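Local coordinates for putative lipoprotein (Bacteroides fragilis, PDB 3QNK) that is of unknown function but, as a putative SusD-family lipoprotein of the outer membrane, probably binds glycans or similar nutrients for uptake into the cell, at residues S43-S48 / Q278-A283; A49-Y54 / G354-Y359; T293-A298 / N307-Y312; G472-S477 / K482-D487. All blocks are in the same frame, centred on the assembly; numbering follows the deposited sequence.

In the fold
The four contacts cluster on one side of the chain's centre, with neighbouring centres about 12 to 14 Å apart and interactions 2 and 3 the farthest pair at about 21 Å. Tyr359 of interaction 2 links two of the others: its OH probably hydrogen-bonds both Gln278 OE1 of interaction 1 and Tyr312 OH of interaction 3, each at 2.7 Å. The hairpin of interaction 4 is tied to interaction 2 through Thr357 O and Val473 N, 2.7 Å apart, and packs against interaction 3 through Val483. No substrate site is established here; a phosphate ion, probably from the crystallisation liquor, lies about 3 Å from the nearest side-chain atom of Arg51.

Interaction 1 of 4, residues S43-S48 / Q278-A283; sequences SDNSVS and QELIDA
Leu280 and Asn45 carry this contact, a meeting of a branched methyl fork with a side-chain amide and the backbone beside it. One prong, Leu280 CD1, approaches Asn45 OD1 at 3.8 Å; the other, Leu280 CD2, lies 3.8 Å from Asn45 O. With its CG anti to the backbone N (chi1 174°), Leu280 directs both methyls from helix 278-283 at the turn. Next to this pair, Glu279 brings only CB near the loop, 4.5 Å from Asp44 O. No hydrogen bond links the two segments, so van der Waals contact alone joins them directly.

What holds each partner in place is polar. Asn45 OD1 accepts from Arg444 NE, which pins the amide that Leu280 touches, while Asp44 forms a salt bridge with Arg453 and Glu279 OE2 bonds His471 ND1. Thr277, just ahead of the helix, ties the two sides together: its OG1 bonds Asp44 O, and its backbone bonds that of Asn45. Within the helix, Gln278 NE2 donates to Asp282 OD1 at 3.1 Å, arriving from above the carboxylate plane. Leu280 also packs on Ile445 of helix 432-446 and on Phe449 in the loop that follows, which puts it between the 43-48 turn and these residues.

The loop itself is shaped by a type I beta turn from Ser43 to Ser46, whose closing bond, Ser46 N to Ser43 O, is weak. Inside it Ser43 OG accepts from Asn45 N at 3.2 Å, with a fairly straight N-H...O angle of 164°. It is thus an ST turn set within a beta turn, packed on a short helix of the SusD-like alpha-alpha superhelical fold.

Interaction 2 of 4, residues A49-Y54 / G354-Y359; sequences AQRDKY and GSLTGY
Leu356 sets its CD1 methyl over one face of the Arg51 guanidinium, 3.6 Å above the plane and over its centre. The same methyl lies 3.5 Å from Arg51 CB, so the arginine folds round it: the chain leaves anti to the backbone N, then bends at chi3 (67°), bringing the flat head back over the leucine. Asp52 holds that head in a two-pronged, side-on salt bridge, NE to OD1 at 2.9 Å and NH2 to OD2 at 2.7 Å. OD1 sits at the edge, in the guanidinium plane, and is approached from above the carboxylate plane; OD2 is tilted from the guanidinium plane and is met on its syn side. Arg55 gives Asp52 a second positive partner, and Arg51 NH1 bonds Thr486 O on strand 480-488.

The leucine projects from a compact loop built on two serine/threonine motifs. In an ST motif Ser355 OG accepts from Gly358 N at 2.9 Å, and it donates to Tyr359 O at 2.7 Å; in an overlapping ST turn Thr357 OG1 accepts from Tyr359 N. Gly358 turns the chain here with a positive phi of 94°.

Away from the arginine, Ala49 rests its CB 3.7 Å from Gly354 O. A water bonds Ala49 O at 2.8 Å and also sits close to Gly354 O, although that second approach is too short to be trusted. Beyond Arg51, Lys53 and Tyr54 pack on Val506 of the second subunit.

Interaction 3 of 4, residues T293-A298 / N307-Y312; sequences TQYSQA and NTCGIY
The Tyr295 ring receives Ile311 CD1 on one face, 3.5 Å above the plane and offset toward the rim on the CD1 side. This is a CH-pi contact, the methyl carbon lying 3.7 Å from the ring centroid and 19° off the normal. Cys309 takes a different station: its SG is 5.1 Å from the centroid and set obliquely, 64° off the normal, in a sulfur-aromatic contact gathered near the hydroxyl end. There SG comes within 3.2 Å of Tyr295 OH, and Cys309 CB within 3.4 Å of that oxygen. Phe304 adds an edge-to-face partner for the tyrosine.

A second flat group meets the other branch of the isoleucine. Ile311 CG2 sits 3.7 Å above the centre of the Tyr312 ring, while CG1, anti to the backbone N (chi1 -175°), carries CD1 across to Tyr295. One side chain therefore bridges two tyrosines.

In the fold, the two loops flank strand 304-305, an outer strand of a small three-stranded antiparallel sheet that also includes the hairpin strands 480-488 and 469-475. The Tyr295 loop closes as a type I beta turn, Ala298 N bonding Tyr295 O at 3.0 Å.

Further out, Asp282 on helix 278-283 accepts from the backbone N of Tyr295 and bonds Ser296 OG, holding the backbone from which the Tyr295 ring springs. Phe325 stacks on Tyr312, whose carbonyl bonds Tyr320 OH.

Interaction 4 of 4, residues G472-S477 / K482-D487; sequences GVRFVS and KVTKTD
Two positively charged side chains, Arg474 and Lys482, run side by side and point the same way, their NH2 and NZ atoms 3.7 Å apart. They form a hydrogen-bonded pair in the antiparallel beta hairpin of strands 469-475 and 480-488, where the two side chains of a directly opposed pair lie on the same face. Arg474 leaves with CG anti to the backbone N (chi1 176°) and bends at chi3, which turns its head alongside Lys482. Like charges so close probably disfavour each other. Lys482 CD lies against Arg474 NH2 and, crossing at about a right angle, packs on Val476 CG1 at 3.9 Å. Arg474 likewise crosses Thr484, its CB 3.5 Å from Thr484 CG2.

The backbones are joined by four hydrogen bonds, two in each of the hydrogen-bonded pairs that flank the non-hydrogen-bonded pair Val473 and Val483. Arg474 N donates to Lys482 O at 3.0 Å and Lys482 N returns to Arg474 O at 2.9 Å. Gly472 and Thr484 exchange a similar pair. The valines occupy the sheet's opposite face.

Farther on, Thr486 and Asp487 both face Leu470 in a classic beta bulge. Here Thr486 points toward the glycine, its CG2 methyl 3.5 Å from Gly472 N.

Interaction 1 of 4, residues S43-S48 / Q278-A283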
loop_
_atom_site.group_PDB
_atom_site.type_symbol
_atom_site.label_atom_id
_atom_site.label_comp_id
_atom_site.label_asym_id
_atom_site.label_seq_id
_atom_site.Cartn_x
_atom_site.Cartn_y
_atom_site.Cartn_z
ATOM N N SER B 43 20.172 -3.400 12.452
ATOM C CA SER B 43 20.765 -3.420 13.792
ATOM C C SER B 43 22.002 -4.327 13.824
ATOM O O SER B 43 22.179 -5.185 12.955
ATOM C CB SER B 43 19.740 -3.894 14.831
ATOM O OG SER B 43 19.734 -5.303 14.952
ATOM N N ASP B 44 22.812 -4.193 14.881
ATOM C CA ASP B 44 24.052 -4.961 15.029
ATOM C C ASP B 44 23.806 -6.473 15.308
ATOM O O ASP B 44 24.782 -7.218 15.427
ATOM C CB ASP B 44 24.922 -4.339 16.122
ATOM C CG ASP B 44 24.313 -4.289 17.506
ATOM O OD1 ASP B 44 23.049 -4.262 17.607
ATOM O OD2 ASP B 44 25.093 -4.220 18.490
ATOM N N ASN B 45 22.519 -6.928 15.355
ATOM C CA ASN B 45 22.196 -8.342 15.581
ATOM C C ASN B 45 22.190 -9.158 14.303
ATOM O O ASN B 45 22.302 -10.391 14.369
ATOM C CB ASN B 45 20.837 -8.500 16.252
ATOM C CG ASN B 45 20.870 -8.274 17.729
ATOM O OD1 ASN B 45 21.917 -8.016 18.330
ATOM N ND2 ASN B 45 19.719 -8.349 18.338
ATOM N N SER B 46 22.001 -8.493 13.136
ATOM C CA SER B 46 21.864 -9.228 11.897
ATOM C C SER B 46 22.376 -8.492 10.684
ATOM O O SER B 46 22.225 -7.275 10.591
ATOM C CB SER B 46 20.388 -9.578 11.670
ATOM O OG SER B 46 20.173 -10.311 10.474
ATOM N N VAL B 47 22.946 -9.268 9.729
ATOM C CA VAL B 47 23.315 -8.876 8.370
ATOM C C VAL B 47 22.468 -9.792 7.479
ATOM O O VAL B 47 22.684 -11.009 7.481
ATOM C CB VAL B 47 24.839 -8.957 8.049
ATOM C CG1 VAL B 47 25.110 -8.664 6.572
ATOM C CG2 VAL B 47 25.675 -8.043 8.958
ATOM N N SER B 48 21.465 -9.233 6.789
ATOM C CA SER B 48 20.541 -10.011 5.939
ATOM C C SER B 48 21.245 -10.828 4.851
ATOM O O SER B 48 22.188 -10.352 4.219
ATOM C CB SER B 48 19.528 -9.087 5.261
ATOM O OG SER B 48 18.570 -9.778 4.477
ATOM N N GLN B 278 28.732 -12.052 14.182
ATOM C CA GLN B 278 29.713 -12.579 15.098
ATOM C C GLN B 278 29.656 -11.757 16.402
ATOM O O GLN B 278 29.823 -12.319 17.479
ATOM C CB GLN B 278 31.097 -12.579 14.440
ATOM C CG GLN B 278 32.126 -13.415 15.170
ATOM C CD GLN B 278 31.584 -14.774 15.522
ATOM O OE1 GLN B 278 30.978 -15.466 14.688
ATOM N NE2 GLN B 278 31.713 -15.132 16.790
ATOM N N GLU B 279 29.290 -10.470 16.308
ATOM C CA GLU B 279 29.148 -9.563 17.472
ATOM C C GLU B 279 28.052 -10.043 18.426
ATOM O O GLU B 279 28.226 -9.961 19.651
ATOM C CB GLU B 279 28.856 -8.127 17.031
ATOM C CG GLU B 279 30.105 -7.430 16.533
ATOM C CD GLU B 279 30.519 -7.649 15.090
ATOM O OE1 GLU B 279 29.799 -8.367 14.357
ATOM O OE2 GLU B 279 31.589 -7.119 14.705
ATOM N N LEU B 280 26.950 -10.564 17.872
ATOM C CA LEU B 280 25.899 -11.128 18.694
ATOM C C LEU B 280 26.337 -12.479 19.248
ATOM O O LEU B 280 26.099 -12.742 20.428
ATOM C CB LEU B 280 24.575 -11.278 17.929
ATOM C CG LEU B 280 23.443 -11.984 18.667
ATOM C CD1 LEU B 280 23.012 -11.226 19.958
ATOM C CD2 LEU B 280 22.288 -12.219 17.748
ATOM N N ILE B 281 26.982 -13.326 18.420
ATOM C CA ILE B 281 27.423 -14.643 18.868
ATOM C C ILE B 281 28.376 -14.465 20.056
ATOM O O ILE B 281 28.239 -15.172 21.068
ATOM C CB ILE B 281 28.029 -15.466 17.683
ATOM C CG1 ILE B 281 26.938 -16.278 16.958
ATOM C CG2 ILE B 281 29.097 -16.444 18.161
ATOM C CD1 ILE B 281 25.887 -15.568 16.301
ATOM N N ASP B 282 29.270 -13.463 19.965
ATOM C CA ASP B 282 30.255 -13.146 21.009
ATOM C C ASP B 282 29.615 -12.734 22.326
ATOM O O ASP B 282 30.240 -12.914 23.373
ATOM C CB ASP B 282 31.185 -12.016 20.531
ATOM C CG ASP B 282 32.279 -12.437 19.539
ATOM O OD1 ASP B 282 32.508 -13.672 19.377
ATOM O OD2 ASP B 282 32.933 -11.537 18.956
ATOM N N ALA B 283 28.376 -12.169 22.272
ATOM C CA ALA B 283 27.639 -11.668 23.421
ATOM C C ALA B 283 26.933 -12.793 24.236
ATOM O O ALA B 283 26.546 -12.549 25.390
ATOM C CB ALA B 283 26.637 -10.641 22.965
#

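Interaction 2 of 4, residues A49-Y54 / G354-Y359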
loop_
_atom_site.group_PDB
_atom_site.type_symbol
_atom_site.label_atom_id
_atom_site.label_comp_id
_atom_site.label_asym_id
_atom_site.label_seq_id
_atom_site.Cartn_x
_atom_site.Cartn_y
_atom_site.Cartn_z
ATOM N N ALA B 49 20.727 -12.036 4.590
ATOM C CA ALA B 49 21.169 -12.880 3.485
ATOM C C ALA B 49 20.870 -12.155 2.146
ATOM O O ALA B 49 21.358 -12.592 1.084
ATOM C CB ALA B 49 20.448 -14.218 3.537
ATOM N N GLN B 50 20.075 -11.031 2.223
ATOM C CA GLN B 50 19.694 -10.176 1.096
ATOM C C GLN B 50 20.458 -8.851 1.102
ATOM O O GLN B 50 20.062 -7.926 0.386
ATOM C CB GLN B 50 18.188 -9.890 1.076
ATOM C CG GLN B 50 17.347 -11.047 0.581
ATOM C CD GLN B 50 17.226 -12.172 1.580
ATOM O OE1 GLN B 50 16.814 -12.000 2.765
ATOM N NE2 GLN B 50 17.602 -13.350 1.113
ATOM N N ARG B 51 21.561 -8.776 1.896
ATOM C CA ARG B 51 22.407 -7.615 2.077
ATOM C C ARG B 51 22.729 -6.990 0.765
ATOM O O ARG B 51 22.596 -5.768 0.654
ATOM C CB ARG B 51 23.703 -7.975 2.826
ATOM C CG ARG B 51 24.689 -6.803 3.008
ATOM C CD ARG B 51 26.106 -7.272 3.210
ATOM N NE ARG B 51 26.643 -7.906 2.007
ATOM C CZ ARG B 51 27.564 -8.864 2.022
ATOM N NH1 ARG B 51 28.032 -9.326 3.173
ATOM N NH2 ARG B 51 27.987 -9.402 0.890
ATOM N N ASP B 52 23.117 -7.823 -0.239
ATOM C CA ASP B 52 23.495 -7.374 -1.583
ATOM C C ASP B 52 22.308 -7.303 -2.534
ATOM O O ASP B 52 22.190 -6.326 -3.275
ATOM C CB ASP B 52 24.572 -8.278 -2.181
ATOM C CG ASP B 52 25.859 -8.386 -1.363
ATOM O OD1 ASP B 52 26.331 -7.335 -0.831
ATOM O OD2 ASP B 52 26.426 -9.510 -1.290
ATOM N N LYS B 53 21.430 -8.318 -2.505
ATOM C CA LYS B 53 20.271 -8.422 -3.388
ATOM C C LYS B 53 19.288 -7.242 -3.224
ATOM O O LYS B 53 18.749 -6.780 -4.232
ATOM C CB LYS B 53 19.561 -9.772 -3.164
ATOM C CG LYS B 53 18.563 -10.180 -4.257
ATOM C CD LYS B 53 17.894 -11.507 -3.919
ATOM C CE LYS B 53 17.454 -12.296 -5.128
ATOM N NZ LYS B 53 16.985 -13.657 -4.729
ATOM N N TYR B 54 19.043 -6.770 -1.997
ATOM C CA TYR B 54 18.086 -5.670 -1.771
ATOM C C TYR B 54 18.711 -4.449 -1.093
ATOM O O TYR B 54 17.987 -3.639 -0.507
ATOM C CB TYR B 54 16.887 -6.160 -0.946
ATOM C CG TYR B 54 15.968 -7.086 -1.713
ATOM C CD1 TYR B 54 14.928 -6.584 -2.485
ATOM C CD2 TYR B 54 16.150 -8.466 -1.681
ATOM C CE1 TYR B 54 14.104 -7.432 -3.227
ATOM C CE2 TYR B 54 15.312 -9.324 -2.391
ATOM C CZ TYR B 54 14.282 -8.804 -3.155
ATOM O OH TYR B 54 13.456 -9.651 -3.855
ATOM N N GLY B 354 22.232 -17.703 0.618
ATOM C CA GLY B 354 22.964 -18.422 1.651
ATOM C C GLY B 354 23.355 -17.411 2.716
ATOM O O GLY B 354 23.402 -16.205 2.448
ATOM N N SER B 355 23.612 -17.856 3.930
ATOM C CA SER B 355 23.950 -16.910 5.009
ATOM C C SER B 355 25.328 -16.234 4.753
ATOM O O SER B 355 26.332 -16.901 4.452
ATOM C CB SER B 355 23.919 -17.605 6.361
ATOM O OG SER B 355 24.577 -16.832 7.344
ATOM N N LEU B 356 25.347 -14.904 4.845
ATOM C CA LEU B 356 26.563 -14.130 4.642
ATOM C C LEU B 356 27.402 -14.076 5.916
ATOM O O LEU B 356 28.617 -13.820 5.846
ATOM C CB LEU B 356 26.218 -12.720 4.174
ATOM C CG LEU B 356 25.441 -12.643 2.857
ATOM C CD1 LEU B 356 24.890 -11.254 2.652
ATOM C CD2 LEU B 356 26.278 -13.138 1.663
ATOM N N THR B 357 26.768 -14.372 7.077
ATOM C CA THR B 357 27.444 -14.342 8.386
ATOM C C THR B 357 27.915 -15.687 8.869
ATOM O O THR B 357 28.764 -15.706 9.747
ATOM C CB THR B 357 26.555 -13.725 9.453
ATOM O OG1 THR B 357 25.501 -14.641 9.795
ATOM C CG2 THR B 357 25.991 -12.367 9.029
ATOM N N GLY B 358 27.336 -16.778 8.352
ATOM C CA GLY B 358 27.621 -18.141 8.775
ATOM C C GLY B 358 26.648 -18.620 9.823
ATOM O O GLY B 358 26.848 -19.681 10.422
ATOM N N TYR B 359 25.576 -17.828 10.041
ATOM C CA TYR B 359 24.514 -18.094 11.014
ATOM C C TYR B 359 23.158 -17.788 10.430
ATOM O O TYR B 359 23.057 -16.948 9.528
ATOM C CB TYR B 359 24.696 -17.231 12.298
ATOM C CG TYR B 359 26.054 -17.360 12.938
ATOM C CD1 TYR B 359 26.406 -18.508 13.642
ATOM C CD2 TYR B 359 27.031 -16.377 12.759
ATOM C CE1 TYR B 359 27.690 -18.677 14.162
ATOM C CE2 TYR B 359 28.317 -16.530 13.288
ATOM C CZ TYR B 359 28.634 -17.680 14.004
ATOM O OH TYR B 359 29.881 -17.882 14.534
HETATM O O HOH W 1 23.182 -14.635 0.483
#

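Interaction 3 of 4, residues T293-A298 / N307-Y312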
loop_
_atom_site.group_PDB
_atom_site.type_symbol
_atom_site.label_atom_id
_atom_site.label_comp_id
_atom_site.label_asym_id
_atom_site.label_seq_id
_atom_site.Cartn_x
_atom_site.Cartn_y
_atom_site.Cartn_z
ATOM N N THR B 293 34.986 -16.935 24.270
ATOM C CA THR B 293 36.074 -16.341 23.490
ATOM C C THR B 293 35.417 -15.374 22.468
ATOM O O THR B 293 34.335 -15.674 21.921
ATOM C CB THR B 293 36.944 -17.428 22.845
ATOM O OG1 THR B 293 37.539 -18.207 23.878
ATOM C CG2 THR B 293 38.067 -16.857 21.986
ATOM N N GLN B 294 36.025 -14.187 22.285
ATOM C CA GLN B 294 35.512 -13.178 21.346
ATOM C C GLN B 294 36.229 -13.355 20.033
ATOM O O GLN B 294 37.464 -13.413 20.020
ATOM C CB GLN B 294 35.698 -11.749 21.890
ATOM C CG GLN B 294 35.169 -11.483 23.296
ATOM C CD GLN B 294 33.688 -11.585 23.386
ATOM O OE1 GLN B 294 32.969 -10.644 23.082
ATOM N NE2 GLN B 294 33.199 -12.736 23.814
ATOM N N TYR B 295 35.474 -13.442 18.920
ATOM C CA TYR B 295 36.090 -13.670 17.611
ATOM C C TYR B 295 35.960 -12.510 16.650
ATOM O O TYR B 295 36.701 -12.493 15.682
ATOM C CB TYR B 295 35.496 -14.920 16.966
ATOM C CG TYR B 295 35.844 -16.183 17.716
ATOM C CD1 TYR B 295 35.064 -16.624 18.778
ATOM C CD2 TYR B 295 36.955 -16.949 17.357
ATOM C CE1 TYR B 295 35.383 -17.786 19.478
ATOM C CE2 TYR B 295 37.274 -18.118 18.038
ATOM C CZ TYR B 295 36.493 -18.526 19.106
ATOM O OH TYR B 295 36.805 -19.673 19.790
ATOM N N SER B 296 35.042 -11.548 16.880
ATOM C CA SER B 296 34.789 -10.462 15.923
ATOM C C SER B 296 36.005 -9.699 15.516
ATOM O O SER B 296 36.096 -9.335 14.343
ATOM C CB SER B 296 33.757 -9.481 16.457
ATOM O OG SER B 296 32.506 -10.136 16.568
ATOM N N GLN B 297 36.949 -9.448 16.447
ATOM C CA GLN B 297 38.143 -8.644 16.138
ATOM C C GLN B 297 39.360 -9.510 15.800
ATOM O O GLN B 297 40.489 -9.000 15.741
ATOM C CB GLN B 297 38.458 -7.656 17.273
ATOM C CG GLN B 297 37.290 -6.714 17.673
ATOM C CD GLN B 297 36.547 -6.061 16.522
ATOM O OE1 GLN B 297 37.152 -5.399 15.674
ATOM N NE2 GLN B 297 35.200 -6.212 16.496
ATOM N N ALA B 298 39.124 -10.801 15.485
ATOM C CA ALA B 298 40.181 -11.716 15.077
ATOM C C ALA B 298 40.757 -11.298 13.733
ATOM O O ALA B 298 39.987 -10.827 12.880
ATOM C CB ALA B 298 39.633 -13.125 14.982
ATOM N N ASN B 307 36.631 -27.507 16.849
ATOM C CA ASN B 307 36.835 -28.479 17.909
ATOM C C ASN B 307 37.997 -28.119 18.832
ATOM O O ASN B 307 37.895 -28.432 20.012
ATOM C CB ASN B 307 37.001 -29.886 17.331
ATOM C CG ASN B 307 35.737 -30.387 16.621
ATOM O OD1 ASN B 307 35.773 -30.850 15.468
ATOM N ND2 ASN B 307 34.568 -30.280 17.273
ATOM N N THR B 308 39.076 -27.466 18.352
ATOM C CA THR B 308 40.185 -27.097 19.251
ATOM C C THR B 308 39.714 -25.900 20.083
ATOM O O THR B 308 39.645 -25.999 21.313
ATOM C CB THR B 308 41.513 -26.922 18.543
ATOM O OG1 THR B 308 41.510 -25.701 17.838
ATOM C CG2 THR B 308 41.826 -28.077 17.610
ATOM N N CYS B 309 39.260 -24.830 19.423
ATOM C CA CYS B 309 38.587 -23.716 20.101
ATOM C C CYS B 309 37.157 -24.228 20.359
ATOM O O CYS B 309 36.739 -25.197 19.698
ATOM C CB CYS B 309 38.633 -22.454 19.232
ATOM S SG CYS B 309 37.296 -22.308 18.007
ATOM N N GLY B 310 36.422 -23.692 21.299
ATOM C CA GLY B 310 35.102 -24.302 21.499
ATOM C C GLY B 310 33.969 -23.387 21.137
ATOM O O GLY B 310 32.980 -23.300 21.884
ATOM N N ILE B 311 34.137 -22.674 20.000
ATOM C CA ILE B 311 33.260 -21.600 19.551
ATOM C C ILE B 311 31.775 -21.902 19.837
ATOM O O ILE B 311 31.129 -21.065 20.478
ATOM C CB ILE B 311 33.515 -21.143 18.090
ATOM C CG1 ILE B 311 32.635 -19.941 17.736
ATOM C CG2 ILE B 311 33.395 -22.287 17.074
ATOM C CD1 ILE B 311 33.186 -18.954 16.874
ATOM N N TYR B 312 31.278 -23.099 19.482
ATOM C CA TYR B 312 29.857 -23.416 19.674
ATOM C C TYR B 312 29.595 -24.403 20.819
ATOM O O TYR B 312 28.468 -24.864 20.960
ATOM C CB TYR B 312 29.232 -23.936 18.359
ATOM C CG TYR B 312 29.504 -23.032 17.172
ATOM C CD1 TYR B 312 29.312 -21.651 17.258
ATOM C CD2 TYR B 312 29.934 -23.554 15.957
ATOM C CE1 TYR B 312 29.546 -20.822 16.169
ATOM C CE2 TYR B 312 30.205 -22.726 14.867
ATOM C CZ TYR B 312 30.013 -21.359 14.981
ATOM O OH TYR B 312 30.241 -20.527 13.915
#

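Interaction 4 of 4, residues G472-S477 / K482-D487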
loop_
_atom_site.group_PDB
_atom_site.type_symbol
_atom_site.label_atom_id
_atom_site.label_comp_id
_atom_site.label_asym_id
_atom_site.label_seq_id
_atom_site.Cartn_x
_atom_site.Cartn_y
_atom_site.Cartn_z
ATOM N N GLY B 472 31.336 -12.005 10.671
ATOM C CA GLY B 472 30.759 -13.343 10.571
ATOM C C GLY B 472 31.848 -14.381 10.429
ATOM O O GLY B 472 33.015 -14.079 10.661
ATOM N N VAL B 473 31.492 -15.601 10.067
ATOM C CA VAL B 473 32.477 -16.658 9.852
ATOM C C VAL B 473 32.316 -17.235 8.430
ATOM O O VAL B 473 31.262 -17.095 7.810
ATOM C CB VAL B 473 32.516 -17.776 10.938
ATOM C CG1 VAL B 473 32.855 -17.196 12.304
ATOM C CG2 VAL B 473 31.222 -18.598 10.978
ATOM N N ARG B 474 33.382 -17.862 7.929
ATOM C CA ARG B 474 33.478 -18.511 6.632
ATOM C C ARG B 474 34.277 -19.770 6.848
ATOM O O ARG B 474 35.353 -19.690 7.435
ATOM C CB ARG B 474 34.165 -17.547 5.667
ATOM C CG ARG B 474 34.454 -18.052 4.302
ATOM C CD ARG B 474 35.168 -16.955 3.531
ATOM N NE ARG B 474 36.606 -17.222 3.437
ATOM C CZ ARG B 474 37.556 -16.294 3.426
ATOM N NH1 ARG B 474 37.240 -15.005 3.495
ATOM N NH2 ARG B 474 38.826 -16.643 3.330
ATOM N N PHE B 475 33.753 -20.930 6.434
ATOM C CA PHE B 475 34.452 -22.207 6.613
ATOM C C PHE B 475 35.348 -22.525 5.422
ATOM O O PHE B 475 34.962 -22.401 4.253
ATOM C CB PHE B 475 33.491 -23.354 6.910
ATOM C CG PHE B 475 33.104 -23.344 8.381
ATOM C CD1 PHE B 475 32.229 -22.375 8.887
ATOM C CD2 PHE B 475 33.612 -24.299 9.259
ATOM C CE1 PHE B 475 31.909 -22.339 10.242
ATOM C CE2 PHE B 475 33.282 -24.259 10.617
ATOM C CZ PHE B 475 32.448 -23.273 11.097
ATOM N N VAL B 476 36.586 -22.879 5.752
ATOM C CA VAL B 476 37.654 -23.210 4.796
ATOM C C VAL B 476 37.848 -24.748 4.748
ATOM O O VAL B 476 38.539 -25.258 3.867
ATOM C CB VAL B 476 38.974 -22.441 5.088
ATOM C CG1 VAL B 476 38.756 -20.936 4.975
ATOM C CG2 VAL B 476 39.557 -22.802 6.450
ATOM N N SER B 477 37.197 -25.474 5.670
ATOM C CA SER B 477 37.234 -26.930 5.733
ATOM C C SER B 477 36.006 -27.384 6.498
ATOM O O SER B 477 35.345 -26.525 7.068
ATOM C CB SER B 477 38.532 -27.408 6.389
ATOM O OG SER B 477 38.393 -27.470 7.796
ATOM N N LYS B 482 37.484 -18.927 9.247
ATOM C CA LYS B 482 38.096 -17.599 9.328
ATOM C C LYS B 482 36.981 -16.613 9.725
ATOM O O LYS B 482 35.816 -16.851 9.376
ATOM C CB LYS B 482 38.717 -17.194 7.967
ATOM C CG LYS B 482 40.038 -17.871 7.574
ATOM C CD LYS B 482 40.314 -17.590 6.097
ATOM C CE LYS B 482 41.693 -17.953 5.584
ATOM N NZ LYS B 482 42.276 -16.861 4.745
ATOM N N VAL B 483 37.326 -15.506 10.435
ATOM C CA VAL B 483 36.360 -14.447 10.788
ATOM C C VAL B 483 36.358 -13.458 9.631
ATOM O O VAL B 483 37.414 -13.086 9.136
ATOM C CB VAL B 483 36.637 -13.780 12.170
ATOM C CG1 VAL B 483 35.621 -12.677 12.480
ATOM C CG2 VAL B 483 36.653 -14.839 13.280
ATOM N N THR B 484 35.185 -13.075 9.165
ATOM C CA THR B 484 35.011 -12.166 8.015
ATOM C C THR B 484 34.331 -10.862 8.375
ATOM O O THR B 484 33.607 -10.828 9.368
ATOM C CB THR B 484 34.101 -12.876 6.971
ATOM O OG1 THR B 484 32.807 -13.155 7.554
ATOM C CG2 THR B 484 34.731 -14.150 6.429
ATOM N N LYS B 485 34.482 -9.827 7.531
ATOM C CA LYS B 485 33.726 -8.568 7.606
ATOM C C LYS B 485 32.422 -8.848 6.862
ATOM O O LYS B 485 32.475 -9.410 5.768
ATOM C CB LYS B 485 34.505 -7.394 6.987
ATOM C CG LYS B 485 35.562 -6.788 7.888
ATOM C CD LYS B 485 36.444 -5.830 7.107
ATOM C CE LYS B 485 37.166 -4.773 7.935
ATOM N NZ LYS B 485 38.480 -5.227 8.484
ATOM N N THR B 486 31.259 -8.572 7.455
ATOM C CA THR B 486 29.989 -8.903 6.783
ATOM C C THR B 486 29.245 -7.663 6.311
ATOM O O THR B 486 28.404 -7.771 5.417
ATOM C CB THR B 486 29.091 -9.755 7.676
ATOM O OG1 THR B 486 29.035 -9.149 8.964
ATOM C CG2 THR B 486 29.579 -11.214 7.803
ATOM N N ASP B 487 29.545 -6.486 6.894
ATOM C CA ASP B 487 28.895 -5.222 6.554
ATOM C C ASP B 487 29.703 -4.060 7.115
ATOM O O ASP B 487 30.050 -4.057 8.304
ATOM C CB ASP B 487 27.441 -5.170 7.083
ATOM C CG ASP B 487 26.486 -4.388 6.199
ATOM O OD1 ASP B 487 26.906 -3.983 5.074
ATOM O OD2 ASP B 487 25.304 -4.176 6.630
#